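Local coordinates for probable sensor histidine kinase pdtas (Mycobacterium tuberculosis, PDB 2YKF), which probably binds cyclic di-GMP when nutrients run short and then autophosphorylates on histidine, starting two-component signalling through PdtaR, at residues 113-121 against 155-163. Sequence-based numbering, arbitrary orientation.
Sequences VEVSPVRFG and LLRMLAEGT
Arg119 joins the edge strand 114-120 to the last turn of helix 143-161 through both its backbone and its side chain. Its N donates to Leu159 O (3.0 Å, nearly straight at 167°), and its NH1 to Ala160 O (2.7 Å), so Arg119 binds two successive carbonyls at the helix end; Leu159 O also takes a weak bond from Gly162 N. Ala160 O lies at the edge of the guanidinium, only 3° out of its plane; the chain, extended from CG to NE, runs alongside this oxygen, with CB, CG and CD all near it. Two CA-H...O contacts flank these bonds: Ala160 CA to Pro117 O (3.3 Å) and Gly162 CA to Arg119 O (3.2 Å). Gly162, at positive phi, ends the helix in a Schellman motif, and its lack of a side chain lets the strand carbonyl come this near.

A water donates to both Pro117 O and Leu156 O and weakly accepts from Ser116 OG, beside which lies Leu156 CD2. Apolar contact is slight: Pro117 CG rests on Ala160 CB (3.8 Å), and Val118 CG1 only grazes Leu159 CD2.

On the helix, Arg157 NH1 forms a salt bridge with Glu161 OE2 (2.9 Å); Glu161 OE1 is hydrogen-bonded to Ala270 N in the PAS-like region. Residues 155-161 run beside the outermost strand of the antiparallel GAF sheet, their axis at 49° to that of residues 114-120; strand 123-131 pairs with this strand, and Leu159 packs on helix 18-38.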
ATOM      1  N   VAL A 113       9.411  22.715   0.701  1.00 60.64           N
ATOM      2  CA  VAL A 113      10.463  21.749   1.133  1.00 57.77           C
ATOM      3  C   VAL A 113      11.041  21.847   2.568  1.00 56.13           C
ATOM      4  O   VAL A 113      11.750  22.812   2.904  1.00 56.51           O
ATOM      5  CB  VAL A 113      11.653  21.689   0.094  1.00 57.24           C
ATOM      6  CG1 VAL A 113      12.727  20.714   0.537  1.00 57.90           C
ATOM      7  CG2 VAL A 113      11.159  21.279  -1.266  1.00 58.83           C
ATOM      8  N   GLU A 114      10.793  20.825   3.392  1.00 52.24           N
ATOM      9  CA  GLU A 114      11.475  20.727   4.686  1.00 49.44           C
ATOM     10  C   GLU A 114      12.665  19.775   4.633  1.00 47.50           C
ATOM     11  O   GLU A 114      12.668  18.761   3.920  1.00 45.58           O
ATOM     12  CB  GLU A 114      10.510  20.324   5.781  1.00 50.98           C
ATOM     13  CG  GLU A 114       9.262  21.203   5.819  1.00 55.68           C
ATOM     14  CD  GLU A 114       7.999  20.383   5.982  1.00 63.31           C
ATOM     15  OE1 GLU A 114       7.959  19.555   6.930  1.00 66.11           O
ATOM     16  OE2 GLU A 114       7.064  20.528   5.136  1.00 65.08           O
ATOM     17  N   VAL A 115      13.677  20.116   5.392  1.00 43.48           N
ATOM     18  CA  VAL A 115      14.920  19.467   5.324  1.00 42.31           C
ATOM     19  C   VAL A 115      15.145  18.907   6.706  1.00 41.42           C
ATOM     20  O   VAL A 115      14.893  19.581   7.720  1.00 41.61           O
ATOM     21  CB  VAL A 115      16.018  20.489   4.911  1.00 42.56           C
ATOM     22  CG1 VAL A 115      17.392  19.889   4.923  1.00 42.60           C
ATOM     23  CG2 VAL A 115      15.689  21.092   3.546  1.00 44.05           C
ATOM     24  N   SER A 116      15.551  17.652   6.758  1.00 39.50           N
ATOM     25  CA  SER A 116      15.902  17.019   8.039  1.00 38.93           C
ATOM     26  C   SER A 116      17.037  16.017   7.943  1.00 36.90           C
ATOM     27  O   SER A 116      17.195  15.300   6.938  1.00 38.66           O
ATOM     28  CB  SER A 116      14.681  16.416   8.705  1.00 39.15           C
ATOM     29  OG  SER A 116      14.068  15.510   7.847  1.00 41.85           O
ATOM     30  N   PRO A 117      17.816  15.915   9.015  1.00 35.08           N
ATOM     31  CA  PRO A 117      18.940  15.039   8.983  1.00 33.04           C
ATOM     32  C   PRO A 117      18.629  13.583   9.360  1.00 31.52           C
ATOM     33  O   PRO A 117      17.710  13.304  10.124  1.00 31.39           O
ATOM     34  CB  PRO A 117      19.824  15.613  10.089  1.00 33.75           C
ATOM     35  CG  PRO A 117      18.792  16.075  11.102  1.00 34.29           C
ATOM     36  CD  PRO A 117      17.758  16.712  10.267  1.00 34.15           C
ATOM     37  N   VAL A 118      19.456  12.693   8.862  1.00 28.93           N
ATOM     38  CA  VAL A 118      19.453  11.326   9.273  1.00 30.97           C
ATOM     39  C   VAL A 118      20.784  11.159  10.000  1.00 32.78           C
ATOM     40  O   VAL A 118      21.830  11.341   9.373  1.00 33.40           O
ATOM     41  CB  VAL A 118      19.438  10.403   8.052  1.00 30.44           C
ATOM     42  CG1 VAL A 118      19.515   8.922   8.470  1.00 33.05           C
ATOM     43  CG2 VAL A 118      18.158  10.641   7.195  1.00 30.21           C
ATOM     44  N   ARG A 119      20.738  10.834  11.295  1.00 33.59           N
ATOM     45  CA  ARG A 119      21.958  10.569  12.100  1.00 35.93           C
ATOM     46  C   ARG A 119      22.242   9.106  12.272  1.00 37.38           C
ATOM     47  O   ARG A 119      21.278   8.231  12.338  1.00 34.94           O
ATOM     48  CB  ARG A 119      21.884  11.213  13.468  1.00 36.27           C
ATOM     49  CG  ARG A 119      22.563  12.528  13.480  1.00 42.50           C
ATOM     50  CD  ARG A 119      22.611  13.229  14.881  1.00 45.22           C
ATOM     51  NE  ARG A 119      22.809  14.675  14.642  1.00 49.64           N
ATOM     52  CZ  ARG A 119      21.843  15.561  14.349  1.00 51.80           C
ATOM     53  NH1 ARG A 119      20.562  15.188  14.273  1.00 54.60           N
ATOM     54  NH2 ARG A 119      22.144  16.841  14.126  1.00 51.88           N
ATOM     55  N   PHE A 120      23.550   8.814  12.265  1.00 36.54           N
ATOM     56  CA  PHE A 120      24.066   7.537  12.630  1.00 39.15           C
ATOM     57  C   PHE A 120      25.422   7.697  13.352  1.00 40.99           C
ATOM     58  O   PHE A 120      26.335   8.383  12.872  1.00 40.35           O
ATOM     59  CB  PHE A 120      24.282   6.655  11.411  1.00 38.96           C
ATOM     60  CG  PHE A 120      24.814   5.298  11.763  1.00 41.43           C
ATOM     61  CD1 PHE A 120      23.948   4.306  12.245  1.00 44.31           C
ATOM     62  CD2 PHE A 120      26.175   5.038  11.721  1.00 43.33           C
ATOM     63  CE1 PHE A 120      24.443   3.046  12.605  1.00 44.59           C
ATOM     64  CE2 PHE A 120      26.675   3.780  12.087  1.00 45.91           C
ATOM     65  CZ  PHE A 120      25.790   2.794  12.535  1.00 45.56           C
ATOM     66  N   GLY A 121      25.573   6.989  14.458  1.00 44.63           N
ATOM     67  CA  GLY A 121      26.618   7.324  15.411  1.00 48.39           C
ATOM     68  C   GLY A 121      26.077   8.676  15.828  1.00 50.67           C
ATOM     69  O   GLY A 121      24.835   8.823  16.042  1.00 51.86           O
ATOM     70  N   LEU A 155       8.565  10.095  13.727  1.00 28.65           N
ATOM     71  CA  LEU A 155       9.618   9.275  13.098  1.00 27.38           C
ATOM     72  C   LEU A 155      10.733  10.152  12.583  1.00 28.10           C
ATOM     73  O   LEU A 155      11.856   9.731  12.577  1.00 27.57           O
ATOM     74  CB  LEU A 155       9.072   8.470  11.881  1.00 25.87           C
ATOM     75  CG  LEU A 155       7.896   7.566  12.224  1.00 30.50           C
ATOM     76  CD1 LEU A 155       7.383   7.004  10.859  1.00 32.91           C
ATOM     77  CD2 LEU A 155       8.390   6.475  13.191  1.00 31.05           C
ATOM     78  N   LEU A 156      10.400  11.323  12.029  1.00 29.22           N
ATOM     79  CA  LEU A 156      11.447  12.245  11.530  1.00 29.96           C
ATOM     80  C   LEU A 156      12.401  12.633  12.688  1.00 30.77           C
ATOM     81  O   LEU A 156      13.618  12.714  12.520  1.00 31.39           O
ATOM     82  CB  LEU A 156      10.755  13.466  10.962  1.00 30.30           C
ATOM     83  CG  LEU A 156      10.283  13.269   9.508  1.00 32.49           C
ATOM     84  CD1 LEU A 156       9.470  14.456   9.092  1.00 35.72           C
ATOM     85  CD2 LEU A 156      11.450  13.032   8.527  1.00 30.88           C
ATOM     86  N   ARG A 157      11.841  12.801  13.869  1.00 31.47           N
ATOM     87  CA  ARG A 157      12.674  13.053  15.076  1.00 35.06           C
ATOM     88  C   ARG A 157      13.574  11.852  15.431  1.00 33.09           C
ATOM     89  O   ARG A 157      14.754  12.016  15.682  1.00 31.73           O
ATOM     90  CB  ARG A 157      11.804  13.556  16.264  1.00 32.95           C
ATOM     91  CG  ARG A 157      12.362  13.271  17.644  1.00 42.90           C
ATOM     92  CD  ARG A 157      13.113  14.446  18.303  1.00 54.25           C
ATOM     93  NE  ARG A 157      12.218  15.311  19.085  1.00 62.34           N
ATOM     94  CZ  ARG A 157      12.541  15.953  20.220  1.00 66.69           C
ATOM     95  NH1 ARG A 157      13.755  15.816  20.777  1.00 68.82           N
ATOM     96  NH2 ARG A 157      11.627  16.721  20.818  1.00 66.82           N
ATOM     97  N   MET A 158      13.031  10.631  15.374  1.00 32.27           N
ATOM     98  CA  MET A 158      13.838   9.445  15.541  1.00 30.70           C
ATOM     99  C   MET A 158      14.921   9.301  14.487  1.00 31.53           C
ATOM    100  O   MET A 158      16.062   8.845  14.807  1.00 31.31           O
ATOM    101  CB  MET A 158      12.875   8.226  15.528  1.00 30.93           C
ATOM    102  CG  MET A 158      12.112   8.186  16.828  1.00 31.84           C
ATOM    103  SD  MET A 158      10.931   6.849  16.973  1.00 34.97           S
ATOM    104  CE  MET A 158      12.063   5.538  17.317  1.00 33.46           C
ATOM    105  N   LEU A 159      14.588   9.616  13.207  1.00 29.66           N
ATOM    106  CA  LEU A 159      15.628   9.614  12.169  1.00 31.05           C
ATOM    107  C   LEU A 159      16.766  10.605  12.542  1.00 30.92           C
ATOM    108  O   LEU A 159      17.954  10.274  12.391  1.00 32.83           O
ATOM    109  CB  LEU A 159      15.038  10.034  10.815  1.00 30.50           C
ATOM    110  CG  LEU A 159      14.288   8.852  10.168  1.00 32.32           C
ATOM    111  CD1 LEU A 159      13.286   9.388   9.126  1.00 32.74           C
ATOM    112  CD2 LEU A 159      15.351   8.036   9.502  1.00 29.58           C
ATOM    113  N   ALA A 160      16.375  11.792  12.997  1.00 33.14           N
ATOM    114  CA  ALA A 160      17.333  12.868  13.366  1.00 34.49           C
ATOM    115  C   ALA A 160      18.146  12.475  14.597  1.00 35.20           C
ATOM    116  O   ALA A 160      19.298  12.884  14.720  1.00 36.33           O
ATOM    117  CB  ALA A 160      16.605  14.207  13.562  1.00 34.52           C
ATOM    118  N   GLU A 161      17.586  11.620  15.465  1.00 34.89           N
ATOM    119  CA  GLU A 161      18.258  11.178  16.683  1.00 35.52           C
ATOM    120  C   GLU A 161      18.956   9.890  16.492  1.00 35.85           C
ATOM    121  O   GLU A 161      19.577   9.394  17.424  1.00 37.04           O
ATOM    122  CB  GLU A 161      17.265  11.069  17.876  1.00 35.76           C
ATOM    123  CG  GLU A 161      16.744  12.456  18.248  1.00 39.51           C
ATOM    124  CD  GLU A 161      15.790  12.542  19.476  1.00 44.79           C
ATOM    125  OE1 GLU A 161      15.240  11.514  19.949  1.00 44.59           O
ATOM    126  OE2 GLU A 161      15.570  13.692  19.947  1.00 46.74           O
ATOM    127  N   GLY A 162      18.824   9.290  15.309  1.00 34.49           N
ATOM    128  CA  GLY A 162      19.521   8.050  15.031  1.00 34.31           C
ATOM    129  C   GLY A 162      18.881   6.828  15.689  1.00 35.18           C
ATOM    130  O   GLY A 162      19.527   5.800  15.805  1.00 36.89           O
ATOM    131  N   THR A 163      17.627   6.921  16.092  1.00 33.21           N
ATOM    132  CA  THR A 163      16.943   5.782  16.742  1.00 35.07           C
ATOM    133  C   THR A 163      15.910   5.016  15.868  1.00 34.21           C
ATOM    134  O   THR A 163      15.308   4.006  16.319  1.00 32.76           O
ATOM    135  CB  THR A 163      16.225   6.243  17.997  1.00 35.61           C
ATOM    136  OG1 THR A 163      15.379   7.341  17.660  1.00 34.45           O
ATOM    137  CG2 THR A 163      17.263   6.712  19.109  1.00 37.35           C
TER
HETATM  138  O   HOH W   1      14.928  13.724  10.346  1.00 39.47           O